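Local coordinates for aromatic-L-amino-acid decarboxylase (Catharanthus roseus, PDB 6EEW), which catalyses the pyridoxal phosphate-dependent decarboxylation of L-tryptophan to tryptamine and of 5-hydroxy-L-tryptophan to serotonin, at residues Arg60-Glu65 and Gln82-Pro87; Leu172-Ala177 and Trp283-Ala288; Ile276-Gly281 and Ile307-Ser312. All blocks are in the same frame, centred on the assembly; numbering follows the deposited sequence.

Contact 1. Residues Arg60-Glu65 and Gln82-Pro87; sequences RKRIPE and QKDIIP
Arg62, on the loop between helices 24-44 and 74-85, reaches over to Asp84 on the last turns of helix 74-85 and holds it by a loose, lopsided salt bridge. The arginine CG stands anti to the carbonyl carbon (chi1 -57°), and the chain runs on extended to NE, so that its aliphatic part and its charged end both pass one carboxylate oxygen. Asp84 CG is likewise anti to its own carbonyl carbon, beside the backbone N, which turns OD1 to the arginine. That oxygen, Asp84 OD1, lies 3.1 Å from Arg62 CD and 3.4 Å from Arg62 NH1; the ionic hydrogen bond from NH1 is weak, bent to 148° at the hydrogen. Asp84 OD1 sits at the edge of the guanidinium, near its plane, but the carboxylate plane is turned 62° against it, an approach through one oxygen and one nitrogen. Arg62 NH1 also comes within 3.5 Å of the backbone oxygen of Lys83, at an angle too poor for a bond.

Within 60-65, Arg60 folds back: its NH2 donates to Ile63 O at 2.7 Å, from above that carbonyl plane, while Glu65 CG lies 4.1 Å over the Arg60 guanidinium plane. Pro64 O is bonded to Trp142 of the second subunit, which also packs on Ile63, placing the loop at the dimer interface. The backbone oxygen of Asp84 accepts a hydrogen bond from Tyr58 OH.

With an alanine in place of Asp84, the Arg62 guanidinium would probably lose its carboxylate mate in this contact, and its extended chain would be freer to turn. The pair joins a buried carboxylate on helix 74-85 to an arginine exposed at the surface; with a single weak bond, the attraction is likely to be more electrostatic than directional.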
loop_
_atom_site.group_PDB
_atom_site.type_symbol
_atom_site.label_atom_id
_atom_site.label_comp_id
_atom_site.label_asym_id
_atom_site.label_seq_id
_atom_site.Cartn_x
_atom_site.Cartn_y
_atom_site.Cartn_z
ATOM N N ARG A 60 2.561 26.505 3.333
ATOM C CA ARG A 60 1.739 26.959 4.453
ATOM C C ARG A 60 1.274 28.396 4.263
ATOM O O ARG A 60 0.180 28.761 4.712
ATOM C CB ARG A 60 2.514 26.828 5.768
ATOM C CG ARG A 60 1.916 27.617 6.934
ATOM C CD ARG A 60 0.669 26.951 7.514
ATOM N NE ARG A 60 -0.461 26.951 6.587
ATOM C CZ ARG A 60 -1.419 26.025 6.577
ATOM N NH1 ARG A 60 -1.376 25.016 7.439
ATOM N NH2 ARG A 60 -2.414 26.096 5.698
ATOM N N LYS A 61 2.079 29.223 3.601
ATOM C CA LYS A 61 1.735 30.624 3.411
ATOM C C LYS A 61 0.716 30.844 2.300
ATOM O O LYS A 61 0.273 31.982 2.111
ATOM C CB LYS A 61 3.000 31.428 3.094
ATOM C CG LYS A 61 4.230 31.025 3.905
ATOM C CD LYS A 61 5.451 31.821 3.457
ATOM C CE LYS A 61 6.726 31.342 4.132
ATOM N NZ LYS A 61 7.885 32.213 3.782
ATOM N N ARG A 62 0.319 29.791 1.575
ATOM C CA ARG A 62 -0.582 29.915 0.437
ATOM C C ARG A 62 -1.889 29.154 0.592
ATOM O O ARG A 62 -2.774 29.304 -0.260
ATOM C CB ARG A 62 0.110 29.446 -0.852
ATOM C CG ARG A 62 1.397 30.177 -1.159
ATOM C CD ARG A 62 1.975 29.686 -2.464
ATOM N NE ARG A 62 3.319 30.196 -2.726
ATOM C CZ ARG A 62 4.026 29.906 -3.816
ATOM N NH1 ARG A 62 3.519 29.104 -4.746
ATOM N NH2 ARG A 62 5.240 30.410 -3.974
ATOM N N ILE A 63 -2.036 28.340 1.631
ATOM C CA ILE A 63 -3.275 27.612 1.889
ATOM C C ILE A 63 -3.829 28.038 3.239
ATOM O O ILE A 63 -3.055 28.290 4.173
ATOM C CB ILE A 63 -3.072 26.089 1.852
ATOM C CG1 ILE A 63 -2.611 25.631 0.476
ATOM C CG2 ILE A 63 -4.350 25.352 2.273
ATOM C CD1 ILE A 63 -2.619 24.154 0.345
ATOM N N PRO A 64 -5.146 28.157 3.381
ATOM C CA PRO A 64 -5.719 28.480 4.692
ATOM C C PRO A 64 -5.358 27.425 5.731
ATOM O O PRO A 64 -5.093 26.262 5.412
ATOM C CB PRO A 64 -7.227 28.503 4.420
ATOM C CG PRO A 64 -7.338 28.826 2.973
ATOM C CD PRO A 64 -6.175 28.113 2.325
ATOM N N GLU A 65 -5.351 27.851 6.997
ATOM C CA GLU A 65 -5.007 26.948 8.090
ATOM C C GLU A 65 -6.115 25.958 8.422
ATOM O O GLU A 65 -5.850 24.961 9.105
ATOM C CB GLU A 65 -4.650 27.751 9.340
ATOM C CG GLU A 65 -3.321 28.453 9.234
ATOM C CD GLU A 65 -3.046 29.324 10.429
ATOM O OE1 GLU A 65 -3.905 29.362 11.335
ATOM O OE2 GLU A 65 -1.975 29.959 10.466
ATOM N N GLN A 82 -2.201 24.648 -10.503
ATOM C CA GLN A 82 -1.249 25.189 -11.466
ATOM C C GLN A 82 -0.257 26.135 -10.803
ATOM O O GLN A 82 0.912 26.187 -11.202
ATOM C CB GLN A 82 -1.993 25.905 -12.595
ATOM C CG GLN A 82 -2.303 25.022 -13.792
ATOM C CD GLN A 82 -1.066 24.696 -14.633
ATOM O OE1 GLN A 82 -0.013 24.321 -14.108
ATOM N NE2 GLN A 82 -1.192 24.847 -15.948
ATOM N N LYS A 83 -0.692 26.859 -9.773
ATOM C CA LYS A 83 0.072 27.975 -9.233
ATOM C C LYS A 83 0.846 27.645 -7.959
ATOM O O LYS A 83 1.875 28.279 -7.700
ATOM C CB LYS A 83 -0.868 29.160 -8.990
ATOM C CG LYS A 83 -0.197 30.474 -8.633
ATOM C CD LYS A 83 -1.254 31.450 -8.158
ATOM C CE LYS A 83 -2.018 30.876 -6.978
ATOM N NZ LYS A 83 -3.080 31.788 -6.507
ATOM N N ASP A 84 0.390 26.676 -7.158
ATOM C CA ASP A 84 0.954 26.387 -5.846
ATOM C C ASP A 84 1.447 24.958 -5.682
ATOM O O ASP A 84 2.317 24.723 -4.841
ATOM C CB ASP A 84 -0.082 26.638 -4.738
ATOM C CG ASP A 84 -0.628 28.053 -4.744
ATOM O OD1 ASP A 84 0.172 29.006 -4.868
ATOM O OD2 ASP A 84 -1.865 28.205 -4.605
ATOM N N ILE A 85 0.906 23.994 -6.434
ATOM C CA ILE A 85 1.314 22.598 -6.292
ATOM C C ILE A 85 2.373 22.228 -7.324
ATOM O O ILE A 85 3.508 21.888 -6.970
ATOM C CB ILE A 85 0.118 21.638 -6.399
ATOM C CG1 ILE A 85 -0.937 21.954 -5.334
ATOM C CG2 ILE A 85 0.606 20.199 -6.254
ATOM C CD1 ILE A 85 -0.440 21.819 -3.918
ATOM N N ILE A 86 2.024 22.292 -8.604
ATOM C CA ILE A 86 2.947 21.829 -9.639
ATOM C C ILE A 86 4.291 22.545 -9.538
ATOM O O ILE A 86 5.328 21.867 -9.550
ATOM C CB ILE A 86 2.300 21.948 -11.021
ATOM C CG1 ILE A 86 1.192 20.902 -11.170
ATOM C CG2 ILE A 86 3.332 21.793 -12.118
ATOM C CD1 ILE A 86 0.379 21.042 -12.430
ATOM N N PRO A 87 4.350 23.869 -9.379
ATOM C CA PRO A 87 5.663 24.514 -9.204
ATOM C C PRO A 87 6.411 24.005 -7.992
ATOM O O PRO A 87 7.641 24.125 -7.949
ATOM C CB PRO A 87 5.313 26.002 -9.061
ATOM C CG PRO A 87 3.957 26.135 -9.688
ATOM C CD PRO A 87 3.249 24.846 -9.374
#

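Contact 2. Residues Leu172-Ala177 and Trp283-Ala288; sequences LCTIIA and WIHVDA
The indole of Trp283 has the backbone oxygen of Thr174 over the centre of one face, 4.1 Å above the plane, and His285 N in plane at its edge. Ala177 comes to the six-membered ring obliquely, its CB 3.9 Å from Trp283 CH2 and equally near CZ3, while Thr174 CB rests 4.0 Å from Trp283 NE1. The methyl of Thr174 meets the imidazole of His285, also obliquely, CG2 lying 3.8 Å from ND1; these two side chains cross at about a right angle. Phe254, on strand 251-258, brings its ring against Trp283 with the planes about 25° apart.

Two apart on the strand, Trp283 and His285 face the same side of the sheet, toward helix 167-186; in both, CG is anti to the backbone N (chi1 180° and 171°), beside the carbonyl carbon. Helix and strand run antiparallel, their axes 9.5 Å apart at closest, in the core of the large domain of a fold-type I pyridoxal phosphate enzyme. The strand goes on to Asp287, whose carboxylate lies close to N1, the pyridine nitrogen of the pyridoxal phosphate carried by Lys319.

No hydrogen bond joins 172-177 to 283-288. The polar ends are satisfied otherwise: Thr174 OG1 by Ile171 O of its own helix, Trp283 NE1 and His285 ND1 both by Ser312 OG, and His285 NE2 by Ser314 OG. With the imidazole thus gripped at both nitrogens and the indole at its one, their orientations are probably fixed from the neighbouring strand, and segment 172-177 meets them by packing alone, with Thr174, Ala177 and a backbone oxygen.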
loop_
_atom_site.group_PDB
_atom_site.type_symbol
_atom_site.label_atom_id
_atom_site.label_comp_id
_atom_site.label_asym_id
_atom_site.label_seq_id
_atom_site.Cartn_x
_atom_site.Cartn_y
_atom_site.Cartn_z
ATOM N N LEU A 172 9.662 -7.498 3.958
ATOM C CA LEU A 172 9.170 -7.682 5.319
ATOM C C LEU A 172 8.361 -8.968 5.441
ATOM O O LEU A 172 8.540 -9.734 6.394
ATOM C CB LEU A 172 8.341 -6.464 5.734
ATOM C CG LEU A 172 7.672 -6.475 7.108
ATOM C CD1 LEU A 172 8.686 -6.687 8.219
ATOM C CD2 LEU A 172 6.895 -5.187 7.338
ATOM N N CYS A 173 7.487 -9.238 4.471
ATOM C CA CYS A 173 6.692 -10.461 4.504
ATOM C C CYS A 173 7.579 -11.702 4.416
ATOM O O CYS A 173 7.406 -12.657 5.189
ATOM C CB CYS A 173 5.636 -10.421 3.393
ATOM S SG CYS A 173 4.164 -9.327 3.829
ATOM N N THR A 174 8.550 -11.710 3.493
ATOM C CA THR A 174 9.385 -12.910 3.407
ATOM C C THR A 174 10.241 -13.077 4.648
ATOM O O THR A 174 10.469 -14.210 5.100
ATOM C CB THR A 174 10.255 -12.906 2.136
ATOM O OG1 THR A 174 11.247 -11.871 2.206
ATOM C CG2 THR A 174 9.391 -12.727 0.915
ATOM N N ILE A 175 10.695 -11.969 5.235
ATOM C CA ILE A 175 11.459 -12.039 6.479
ATOM C C ILE A 175 10.609 -12.620 7.602
ATOM O O ILE A 175 11.092 -13.411 8.424
ATOM C CB ILE A 175 11.981 -10.646 6.872
ATOM C CG1 ILE A 175 12.880 -10.071 5.788
ATOM C CG2 ILE A 175 12.712 -10.711 8.204
ATOM C CD1 ILE A 175 13.479 -8.722 6.185
ATOM N N ILE A 176 9.340 -12.218 7.683
ATOM C CA ILE A 176 8.500 -12.753 8.752
ATOM C C ILE A 176 8.234 -14.235 8.515
ATOM O O ILE A 176 8.219 -15.036 9.457
ATOM C CB ILE A 176 7.183 -11.963 8.874
ATOM C CG1 ILE A 176 7.441 -10.558 9.435
ATOM C CG2 ILE A 176 6.206 -12.738 9.751
ATOM C CD1 ILE A 176 6.234 -9.682 9.491
ATOM N N ALA A 177 8.017 -14.624 7.258
ATOM C CA ALA A 177 7.847 -16.038 6.934
ATOM C C ALA A 177 9.044 -16.856 7.407
ATOM O O ALA A 177 8.891 -17.896 8.064
ATOM C CB ALA A 177 7.633 -16.207 5.426
ATOM N N TRP A 283 16.906 -18.679 4.351
ATOM C CA TRP A 283 15.951 -18.214 3.356
ATOM C C TRP A 283 16.596 -17.116 2.533
ATOM O O TRP A 283 17.010 -16.092 3.078
ATOM C CB TRP A 283 14.696 -17.673 4.022
ATOM C CG TRP A 283 13.679 -17.174 3.061
ATOM C CD1 TRP A 283 13.855 -16.230 2.083
ATOM C CD2 TRP A 283 12.290 -17.503 3.047
ATOM N NE1 TRP A 283 12.671 -15.997 1.431
ATOM C CE2 TRP A 283 11.693 -16.759 2.011
ATOM C CE3 TRP A 283 11.494 -18.370 3.799
ATOM C CZ2 TRP A 283 10.350 -16.869 1.701
ATOM C CZ3 TRP A 283 10.162 -18.474 3.490
ATOM C CH2 TRP A 283 9.601 -17.730 2.455
ATOM N N ILE A 284 16.674 -17.306 1.228
ATOM C CA ILE A 284 17.254 -16.300 0.353
ATOM C C ILE A 284 16.150 -15.627 -0.446
ATOM O O ILE A 284 15.347 -16.290 -1.124
ATOM C CB ILE A 284 18.344 -16.891 -0.558
ATOM C CG1 ILE A 284 18.929 -15.787 -1.445
ATOM C CG2 ILE A 284 17.825 -18.102 -1.337
ATOM C CD1 ILE A 284 20.149 -16.227 -2.212
ATOM N N HIS A 285 16.113 -14.304 -0.356
ATOM C CA HIS A 285 15.177 -13.491 -1.106
ATOM C C HIS A 285 15.986 -12.612 -2.037
ATOM O O HIS A 285 16.965 -11.986 -1.612
ATOM C CB HIS A 285 14.296 -12.622 -0.191
ATOM C CG HIS A 285 13.469 -11.632 -0.944
ATOM N ND1 HIS A 285 12.218 -11.929 -1.442
ATOM C CD2 HIS A 285 13.742 -10.364 -1.343
ATOM C CE1 HIS A 285 11.749 -10.881 -2.103
ATOM N NE2 HIS A 285 12.653 -9.917 -2.053
ATOM N N VAL A 286 15.584 -12.573 -3.297
ATOM C CA VAL A 286 16.238 -11.746 -4.295
ATOM C C VAL A 286 15.394 -10.493 -4.473
ATOM O O VAL A 286 14.244 -10.556 -4.936
ATOM C CB VAL A 286 16.445 -12.502 -5.609
ATOM C CG1 VAL A 286 16.961 -11.567 -6.668
ATOM C CG2 VAL A 286 17.438 -13.645 -5.373
ATOM N N ASP A 287 15.975 -9.361 -4.067
ATOM C CA ASP A 287 15.386 -8.041 -4.289
ATOM C C ASP A 287 15.837 -7.573 -5.667
ATOM O O ASP A 287 16.991 -7.183 -5.858
ATOM C CB ASP A 287 15.815 -7.053 -3.209
ATOM C CG ASP A 287 15.305 -5.637 -3.480
ATOM O OD1 ASP A 287 14.367 -5.473 -4.301
ATOM O OD2 ASP A 287 15.825 -4.680 -2.865
ATOM N N ALA A 288 14.928 -7.640 -6.636
ATOM C CA ALA A 288 15.213 -7.125 -7.964
ATOM C C ALA A 288 14.258 -5.988 -8.273
ATOM O O ALA A 288 13.599 -5.995 -9.319
ATOM C CB ALA A 288 15.109 -8.234 -9.013
#

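Contact 3. Residues Ile276-Gly281 and Ile307-Ser312; sequences IANEFG and IERVDS
Asn278 and Arg309 meet where helix 270-280, the connection of a beta-alpha-beta crossover from strand 251-258 to strand 283-287, borders the turn that leads into strand 312-315. The helix ends in a Schellman motif: Gly281, with a positive phi of 67°, makes the exit, and two bonds reach back into the last turn. Of the bonds at this end, Phe280 N to Ile276 O is 3.0 Å, whereas Gly281 N to Asn278 O is weak at 3.4 Å.

From the last turn Asn278 points toward Arg309. Its CG is anti to the carbonyl carbon (chi1 -72°), which lays the amide beside the arginine backbone and the root of its side chain: Asn278 CG is 3.8 Å from Arg309 O and 4.0 Å from Arg309 CB. The amide is probably modelled turned over, so the identity of the atom nearest the Arg309 carbonyl is doubtful; turned back, the amide may donate a hydrogen bond to it. The two side chains cross at about a right angle, and the amide and guanidinium planes are 70° apart.

Arg309 does not aim its charge at the asparagine. Its chain bends at CG-CD and carries the guanidinium along the helix, where NH2 bonds to Asp271 O and NE to Ser274 OG. Thus the arginine grips earlier turns of the same helix whose last turn meets its CB and carbonyl. Lys333 NZ bonds to both Glu308 O and Val310 O, bracing the backbone of the turn.

Asn278 is exposed and the contact is a small one at the surface, far from the substrate and cofactor site. The turn itself is a short 3-10 segment, closed by Val310 N to Ile307 O at 3.1 Å.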
loop_
_atom_site.group_PDB
_atom_site.type_symbol
_atom_site.label_atom_id
_atom_site.label_comp_id
_atom_site.label_asym_id
_atom_site.label_seq_id
_atom_site.Cartn_x
_atom_site.Cartn_y
_atom_site.Cartn_z
ATOM N N ILE A 276 24.748 -21.234 -1.186
ATOM C CA ILE A 276 25.081 -21.089 0.233
ATOM C C ILE A 276 23.805 -21.063 1.084
ATOM O O ILE A 276 23.723 -21.707 2.138
ATOM C CB ILE A 276 25.930 -19.829 0.456
ATOM C CG1 ILE A 276 27.262 -19.956 -0.269
ATOM C CG2 ILE A 276 26.228 -19.669 1.928
ATOM C CD1 ILE A 276 28.080 -18.696 -0.233
ATOM N N ALA A 277 22.782 -20.346 0.630
ATOM C CA ALA A 277 21.543 -20.297 1.405
ATOM C C ALA A 277 21.012 -21.708 1.617
ATOM O O ALA A 277 20.692 -22.105 2.747
ATOM C CB ALA A 277 20.510 -19.415 0.713
ATOM N N ASN A 278 20.951 -22.491 0.533
ATOM C CA ASN A 278 20.523 -23.881 0.639
ATOM C C ASN A 278 21.386 -24.641 1.629
ATOM O O ASN A 278 20.869 -25.379 2.476
ATOM C CB ASN A 278 20.567 -24.565 -0.727
ATOM C CG ASN A 278 19.468 -24.101 -1.657
ATOM O OD1 ASN A 278 19.520 -22.998 -2.202
ATOM N ND2 ASN A 278 18.471 -24.954 -1.860
ATOM N N GLU A 279 22.704 -24.457 1.564
ATOM C CA GLU A 279 23.566 -25.245 2.440
ATOM C C GLU A 279 23.276 -24.977 3.907
ATOM O O GLU A 279 23.242 -25.910 4.718
ATOM C CB GLU A 279 25.036 -24.970 2.151
ATOM C CG GLU A 279 25.975 -25.584 3.190
ATOM C CD GLU A 279 27.436 -25.368 2.834
ATOM O OE1 GLU A 279 27.676 -24.809 1.736
ATOM O OE2 GLU A 279 28.333 -25.747 3.637
ATOM N N PHE A 280 23.043 -23.722 4.279
ATOM C CA PHE A 280 22.915 -23.414 5.698
ATOM C C PHE A 280 21.473 -23.207 6.144
ATOM O O PHE A 280 21.252 -22.753 7.269
ATOM C CB PHE A 280 23.756 -22.187 6.049
ATOM C CG PHE A 280 25.233 -22.433 6.003
ATOM C CD1 PHE A 280 25.861 -23.076 7.045
ATOM C CD2 PHE A 280 25.985 -22.034 4.916
ATOM C CE1 PHE A 280 27.231 -23.314 7.016
ATOM C CE2 PHE A 280 27.354 -22.272 4.872
ATOM C CZ PHE A 280 27.977 -22.914 5.928
ATOM N N GLY A 281 20.495 -23.586 5.320
ATOM C CA GLY A 281 19.099 -23.419 5.685
ATOM C C GLY A 281 18.648 -21.982 5.785
ATOM O O GLY A 281 17.695 -21.684 6.507
ATOM N N ILE A 307 17.907 -19.271 -9.898
ATOM C CA ILE A 307 16.676 -18.862 -9.230
ATOM C C ILE A 307 15.885 -20.053 -8.710
ATOM O O ILE A 307 15.046 -19.897 -7.816
ATOM C CB ILE A 307 15.822 -17.998 -10.173
ATOM C CG1 ILE A 307 14.648 -17.354 -9.414
ATOM C CG2 ILE A 307 15.338 -18.826 -11.360
ATOM C CD1 ILE A 307 15.056 -16.327 -8.364
ATOM N N GLU A 308 16.120 -21.249 -9.258
ATOM C CA GLU A 308 15.404 -22.423 -8.769
ATOM C C GLU A 308 15.781 -22.787 -7.338
ATOM O O GLU A 308 14.987 -23.436 -6.652
ATOM C CB GLU A 308 15.627 -23.615 -9.704
ATOM C CG GLU A 308 17.075 -24.037 -9.885
ATOM C CD GLU A 308 17.736 -23.319 -11.055
ATOM O OE1 GLU A 308 17.141 -22.349 -11.579
ATOM O OE2 GLU A 308 18.843 -23.735 -11.469
ATOM N N ARG A 309 16.953 -22.369 -6.862
ATOM C CA ARG A 309 17.333 -22.631 -5.479
ATOM C C ARG A 309 16.842 -21.555 -4.522
ATOM O O ARG A 309 16.998 -21.707 -3.302
ATOM C CB ARG A 309 18.853 -22.735 -5.348
ATOM C CG ARG A 309 19.468 -23.947 -5.996
ATOM C CD ARG A 309 20.967 -23.998 -5.713
ATOM N NE ARG A 309 21.684 -22.916 -6.385
ATOM C CZ ARG A 309 22.108 -22.973 -7.644
ATOM N NH1 ARG A 309 21.872 -24.056 -8.375
ATOM N NH2 ARG A 309 22.756 -21.945 -8.183
ATOM N N VAL A 310 16.263 -20.497 -5.041
ATOM C CA VAL A 310 15.976 -19.291 -4.286
ATOM C C VAL A 310 14.612 -19.386 -3.619
ATOM O O VAL A 310 13.688 -20.051 -4.102
ATOM C CB VAL A 310 16.085 -18.062 -5.206
ATOM C CG1 VAL A 310 15.248 -16.926 -4.658
ATOM C CG2 VAL A 310 17.535 -17.635 -5.271
ATOM N N ASP A 311 14.488 -18.716 -2.477
ATOM C CA ASP A 311 13.244 -18.805 -1.730
ATOM C C ASP A 311 12.215 -17.798 -2.217
ATOM O O ASP A 311 11.064 -18.162 -2.465
ATOM C CB ASP A 311 13.517 -18.583 -0.251
ATOM C CG ASP A 311 14.383 -19.648 0.326
ATOM O OD1 ASP A 311 13.922 -20.806 0.432
ATOM O OD2 ASP A 311 15.535 -19.318 0.665
ATOM N N SER A 312 12.617 -16.552 -2.452
ATOM C CA SER A 312 11.623 -15.608 -2.946
ATOM C C SER A 312 12.288 -14.601 -3.859
ATOM O O SER A 312 13.513 -14.441 -3.854
ATOM C CB SER A 312 10.870 -14.900 -1.802
ATOM O OG SER A 312 11.721 -14.401 -0.765
#

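Contact 2 is the core contact of the three, every touching residue buried; contact 3 lies at the surface, and contact 1 is partly buried, far off on the other side of the chain's centre, about 37 Å from contact 3 and 29 Å from contact 2 between nearest atoms. Contacts 2 and 3 adjoin on the large sheet, helix 167-186 packing on Trp283 and His285 and helix 270-280 on Ile284 of the same strand. Their chemistry follows place: ring-and-methyl packing inside, an amide beside a backbone carbonyl outside, and in contact 1 a weak charge pair. Segments of contacts 1 and 2 also touch the second subunit; those of contact 3 do not.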